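Local coordinates for protein RsfP (Uncultured bacterium, PDB 4GLJ) that probably cleaves methylthioadenosine with phosphate to release adenine, as methylthioadenosine phosphorylases do, and binds the dye rhodamine B, at residues S101-K107 / D222-H227. Sequence-based numbering, arbitrary orientation.
With RHB (N-[9-(2-carboxyphenyl)-6-(diethylamino)-3H-xanthen-3-ylidene]-N-ethylethanaminium), chain C.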
ATOM      1  N   SER A 101       1.838  11.685  18.454  1.00 26.61           N
ATOM      2  CA  SER A 101       2.907  10.970  19.160  1.00 26.59           C
ATOM      3  C   SER A 101       2.542   9.506  19.370  1.00 28.01           C
ATOM      4  O   SER A 101       1.390   9.174  19.732  1.00 27.89           O
ATOM      5  CB  SER A 101       3.130  11.575  20.565  1.00 31.50           C
ATOM      6  OG  SER A 101       3.884  10.641  21.383  1.00 29.47           O
ATOM      7  N   LEU A 102       3.502   8.632  19.157  1.00 24.96           N
ATOM      8  CA  LEU A 102       3.343   7.201  19.500  1.00 27.04           C
ATOM      9  C   LEU A 102       4.125   6.820  20.758  1.00 29.31           C
ATOM     10  O   LEU A 102       4.184   5.652  21.123  1.00 33.06           O
ATOM     11  CB  LEU A 102       3.861   6.351  18.311  1.00 25.27           C
ATOM     12  CG  LEU A 102       3.118   6.522  16.969  1.00 28.39           C
ATOM     13  CD1 LEU A 102       3.880   5.906  15.802  1.00 25.03           C
ATOM     14  CD2 LEU A 102       1.693   5.927  17.096  1.00 29.90           C
ATOM     15  N   GLN A 103       4.665   7.783  21.502  1.00 30.74           N
ATOM     16  CA  GLN A 103       5.566   7.461  22.604  1.00 30.70           C
ATOM     17  C   GLN A 103       5.199   8.384  23.779  1.00 32.96           C
ATOM     18  O   GLN A 103       4.999   9.618  23.614  1.00 29.74           O
ATOM     19  CB  GLN A 103       7.049   7.699  22.186  1.00 33.85           C
ATOM     20  CG  GLN A 103       7.587   6.858  21.028  1.00 32.75           C
ATOM     21  CD  GLN A 103       7.536   5.359  21.354  1.00 41.85           C
ATOM     22  OE1 GLN A 103       7.604   4.999  22.520  1.00 43.46           O
ATOM     23  NE2 GLN A 103       7.351   4.489  20.334  1.00 40.25           N
ATOM     24  N   GLU A 104       5.103   7.781  24.955  1.00 32.04           N
ATOM     25  CA  GLU A 104       4.815   8.539  26.203  1.00 39.56           C
ATOM     26  C   GLU A 104       5.623   9.813  26.437  1.00 37.99           C
ATOM     27  O   GLU A 104       5.131  10.847  26.920  1.00 39.40           O
ATOM     28  CB  GLU A 104       4.990   7.619  27.398  1.00 43.66           C
ATOM     29  CG  GLU A 104       4.365   8.249  28.617  1.00 60.26           C
ATOM     30  CD  GLU A 104       2.906   8.688  28.362  1.00 69.55           C
ATOM     31  OE1 GLU A 104       2.092   7.859  27.833  1.00 68.96           O
ATOM     32  OE2 GLU A 104       2.587   9.865  28.700  1.00 74.33           O
ATOM     33  N   THR A 105       6.902   9.727  26.132  1.00 38.13           N
ATOM     34  CA  THR A 105       7.790  10.852  26.389  1.00 39.05           C
ATOM     35  C   THR A 105       7.712  11.955  25.332  1.00 37.59           C
ATOM     36  O   THR A 105       8.278  13.019  25.535  1.00 35.32           O
ATOM     37  CB  THR A 105       9.221  10.359  26.391  1.00 41.52           C
ATOM     38  OG1 THR A 105       9.385   9.597  25.195  1.00 45.62           O
ATOM     39  CG2 THR A 105       9.460   9.495  27.648  1.00 46.36           C
ATOM     40  N   LEU A 106       7.047  11.712  24.189  1.00 34.93           N
ATOM     41  CA  LEU A 106       6.799  12.800  23.210  1.00 34.18           C
ATOM     42  C   LEU A 106       5.403  13.363  23.441  1.00 34.96           C
ATOM     43  O   LEU A 106       4.369  12.730  23.049  1.00 35.76           O
ATOM     44  CB  LEU A 106       6.940  12.312  21.769  1.00 33.37           C
ATOM     45  CG  LEU A 106       8.212  11.492  21.554  1.00 36.07           C
ATOM     46  CD1 LEU A 106       8.227  10.883  20.169  1.00 34.92           C
ATOM     47  CD2 LEU A 106       9.430  12.361  21.719  1.00 35.38           C
ATOM     48  N   LYS A 107       5.352  14.539  24.078  1.00 34.57           N
ATOM     49  CA  LYS A 107       4.081  15.136  24.529  1.00 35.22           C
ATOM     50  C   LYS A 107       3.559  16.257  23.613  1.00 33.62           C
ATOM     51  O   LYS A 107       4.355  16.927  22.902  1.00 33.55           O
ATOM     52  CB  LYS A 107       4.254  15.722  25.973  1.00 37.46           C
ATOM     53  CG  LYS A 107       4.310  14.609  26.988  1.00 44.05           C
ATOM     54  CD  LYS A 107       5.131  15.016  28.196  1.00 51.22           C
ATOM     55  CE  LYS A 107       4.999  13.984  29.305  1.00 54.56           C
ATOM     56  NZ  LYS A 107       5.240  12.567  28.900  1.00 56.17           N
ATOM     57  N   ASP A 222      -0.780  15.808  19.517  1.00 41.18           N
ATOM     58  CA  ASP A 222      -1.493  15.002  20.503  1.00 48.34           C
ATOM     59  C   ASP A 222      -0.932  13.575  20.445  1.00 46.46           C
ATOM     60  O   ASP A 222      -0.074  13.279  19.645  1.00 39.87           O
ATOM     61  CB  ASP A 222      -3.042  15.054  20.302  1.00 53.59           C
ATOM     62  CG  ASP A 222      -3.845  14.682  21.593  1.00 64.71           C
ATOM     63  OD1 ASP A 222      -3.218  14.276  22.614  1.00 66.64           O
ATOM     64  OD2 ASP A 222      -5.113  14.768  21.589  1.00 68.22           O
ATOM     65  N   PHE A 223      -1.347  12.748  21.383  1.00 52.27           N
ATOM     66  CA  PHE A 223      -1.034  11.348  21.287  1.00 57.74           C
ATOM     67  C   PHE A 223      -1.902  10.950  20.106  1.00 58.88           C
ATOM     68  O   PHE A 223      -2.947  11.581  19.837  1.00 59.75           O
ATOM     69  CB  PHE A 223      -1.184  10.656  22.653  1.00 62.90           C
ATOM     70  CG  PHE A 223      -0.175  11.130  23.688  1.00 65.36           C
ATOM     71  CD1 PHE A 223      -0.584  11.951  24.780  1.00 62.09           C
ATOM     72  CD2 PHE A 223       1.209  10.773  23.574  1.00 61.66           C
ATOM     73  CE1 PHE A 223       0.356  12.389  25.720  1.00 61.83           C
ATOM     74  CE2 PHE A 223       2.138  11.208  24.514  1.00 57.48           C
ATOM     75  CZ  PHE A 223       1.718  12.003  25.589  1.00 59.58           C
ATOM     76  N   ASP A 224      -1.449   9.930  19.397  1.00118.10           N
ATOM     77  CA  ASP A 224      -2.278   9.298  18.423  1.00117.74           C
ATOM     78  C   ASP A 224      -3.332   8.746  19.373  1.00118.63           C
ATOM     79  O   ASP A 224      -3.268   8.966  20.587  1.00118.49           O
ATOM     80  CB  ASP A 224      -1.482   8.307  17.587  1.00115.81           C
ATOM     81  CG  ASP A 224      -2.164   8.005  16.294  1.00115.01           C
ATOM     82  OD1 ASP A 224      -2.973   8.806  15.759  1.00114.50           O
ATOM     83  OD2 ASP A 224      -2.013   6.869  15.833  1.00113.88           O
ATOM     84  N   CYS A 225      -4.316   8.075  18.778  1.00119.79           N
ATOM     85  CA  CYS A 225      -5.434   7.369  19.443  1.00120.18           C
ATOM     86  C   CYS A 225      -5.087   6.280  20.491  1.00120.82           C
ATOM     87  O   CYS A 225      -5.987   5.830  21.206  1.00121.10           O
ATOM     88  CB  CYS A 225      -6.230   6.721  18.307  1.00119.25           C
ATOM     89  SG  CYS A 225      -5.375   5.351  17.489  1.00116.60           S
ATOM     90  N   TRP A 226      -3.824   5.841  20.570  1.00121.16           N
ATOM     91  CA  TRP A 226      -3.400   4.861  21.584  1.00121.13           C
ATOM     92  C   TRP A 226      -3.615   5.369  23.006  1.00121.69           C
ATOM     93  O   TRP A 226      -3.267   4.700  23.980  1.00121.09           O
ATOM     94  CB  TRP A 226      -1.997   4.311  21.272  1.00120.36           C
ATOM     95  CG  TRP A 226      -0.866   5.236  21.661  1.00120.30           C
ATOM     96  CD1 TRP A 226      -0.442   6.389  21.005  1.00120.33           C
ATOM     97  CD2 TRP A 226       0.024   5.120  22.830  1.00120.14           C
ATOM     98  NE1 TRP A 226       0.610   6.977  21.668  1.00119.88           N
ATOM     99  CE2 TRP A 226       0.939   6.271  22.766  1.00119.58           C
ATOM    100  CE3 TRP A 226       0.144   4.219  23.888  1.00119.75           C
ATOM    101  CZ2 TRP A 226       1.918   6.482  23.718  1.00119.16           C
ATOM    102  CZ3 TRP A 226       1.140   4.445  24.843  1.00119.27           C
ATOM    103  CH2 TRP A 226       2.005   5.548  24.757  1.00119.30           C
ATOM    104  N   HIS A 227      -4.210   6.564  23.104  1.00123.08           N
ATOM    105  CA  HIS A 227      -4.657   7.202  24.350  1.00124.44           C
ATOM    106  C   HIS A 227      -6.149   7.479  24.387  1.00126.04           C
ATOM    107  O   HIS A 227      -6.661   8.177  23.505  1.00125.74           O
ATOM    108  CB  HIS A 227      -3.903   8.522  24.502  1.00124.11           C
ATOM    109  CG  HIS A 227      -2.604   8.405  25.267  1.00123.64           C
ATOM    110  ND1 HIS A 227      -2.467   8.848  26.532  1.00123.34           N
ATOM    111  CD2 HIS A 227      -1.366   7.876  24.902  1.00123.38           C
ATOM    112  CE1 HIS A 227      -1.210   8.617  26.956  1.00122.94           C
ATOM    113  NE2 HIS A 227      -0.536   8.024  25.957  1.00123.16           N
TER
HETATM  114  O2  RHB C 302      -4.690  15.039  18.519  0.50 63.09           O
HETATM  115  C26 RHB C 302      -5.272  16.147  18.513  0.50 65.11           C
HETATM  116  C19 RHB C 302      -5.352  16.836  17.178  0.50 64.06           C
HETATM  117  C14 RHB C 302      -5.060  16.102  16.057  0.50 59.19           C
HETATM  118  C15 RHB C 302      -5.123  16.697  14.803  0.50 64.93           C
HETATM  119  C16 RHB C 302      -5.442  18.042  14.656  0.50 65.51           C
HETATM  120  C17 RHB C 302      -5.720  18.797  15.789  0.50 61.93           C
HETATM  121  C18 RHB C 302      -5.666  18.188  17.038  0.50 65.50           C
HETATM  122  C9  RHB C 302      -4.756  14.654  16.155  0.50 58.60           C
HETATM  123  C8  RHB C 302      -5.519  13.798  17.088  0.50 57.97           C
HETATM  124  C13 RHB C 302      -6.473  14.405  17.892  0.50 61.82           C
HETATM  125  C12 RHB C 302      -7.192  13.647  18.800  0.50 61.49           C
HETATM  126  C11 RHB C 302      -6.976  12.277  18.907  0.50 64.70           C
HETATM  127  N1  RHB C 302      -7.772  11.589  19.865  0.50 63.57           N
HETATM  128  C35 RHB C 302      -9.210  11.793  19.588  0.50 65.86           C
HETATM  129  C36 RHB C 302      -9.841  12.772  20.561  0.50 68.16           C
HETATM  130  C22 RHB C 302      -7.497  10.137  19.934  0.50 64.31           C
HETATM  131  C23 RHB C 302      -8.792   9.350  20.055  0.50 55.15           C
HETATM  132  C10 RHB C 302      -6.005  11.663  18.086  0.50 63.59           C
HETATM  133  C7  RHB C 302      -5.261  12.423  17.151  0.50 61.12           C
HETATM  134  O1  RHB C 302      -4.277  11.855  16.323  0.50 55.99           O
HETATM  135  C1  RHB C 302      -3.537  12.613  15.404  0.50 55.68           C
HETATM  136  C2  RHB C 302      -3.750  14.002  15.290  0.50 57.28           C
HETATM  137  C6  RHB C 302      -2.563  12.041  14.567  0.50 49.32           C
HETATM  138  C5  RHB C 302      -1.872  12.891  13.680  0.50 46.78           C
HETATM  139  C4  RHB C 302      -2.086  14.254  13.591  0.50 47.50           C
HETATM  140  C3  RHB C 302      -3.043  14.814  14.405  0.50 57.06           C
HETATM  141  N2  RHB C 302      -0.957  12.378  12.784  0.50 40.73           N
HETATM  142  C24 RHB C 302      -1.573  11.102  12.488  0.50 41.44           C
HETATM  143  C25 RHB C 302      -1.597  10.979  10.992  0.50 36.24           C
HETATM  144  C33 RHB C 302      -1.167  13.100  11.527  0.50 37.67           C
HETATM  145  C34 RHB C 302      -0.756  14.560  11.647  0.50 35.99           C
HETATM  146  O3  RHB C 302      -5.730  16.665  19.571  0.50 61.54           O
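Ser101 and Phe223 form a parallel beta bridge where strands 92-101 and 213-221 of the phosphorylase-superfamily sheet run out into loops. The bridge joins loop 101-107 to loop 222-227, whose residues Asp222 to Cys225 line the rhodamine B pocket. Backbone hydrogen bonds flank it: Ser101 N gives to Asp222 O (2.8 Å), and Asp224 N gives an almost straight bond to Ser101 O. Ser101 O accepts a second time, from Trp226 NE1 at 3.0 Å, on the opposite face of its carbonyl plane; a tryptophan suits this place because its indole N-H donates in the ring plane while flat surface remains for packing.

The aromatic rings sit among backbone oxygens. Leu102 O lies over one face of the indole and His227 CD2 over the other, while Phe223 turns its edge to Gln103 O and brings CE2 within 3.1 Å of Leu106 O. Small Ser101 fits beside this phenyl ring, and its OG, anti to the backbone N (chi1 163°), accepts from Gln103 N in an ST turn.

Polar side chains line the border of the contact. His227 NE2 donates weakly to Glu104 OE1 at 3.2 Å. Asp222 OD1 accepts from Phe223 N, from above the carboxylate plane, and OD2 faces the carboxyl group of the dye, so an alanine here would probably leave Phe223 N without that acceptor and the dye's carboxyl group without its neighbour. Further along the same loop, Asp224, whose OD2 is hydrogen-bonded to Ser185, places OD1 3.4 Å from the xanthene oxygen O1 of the dye.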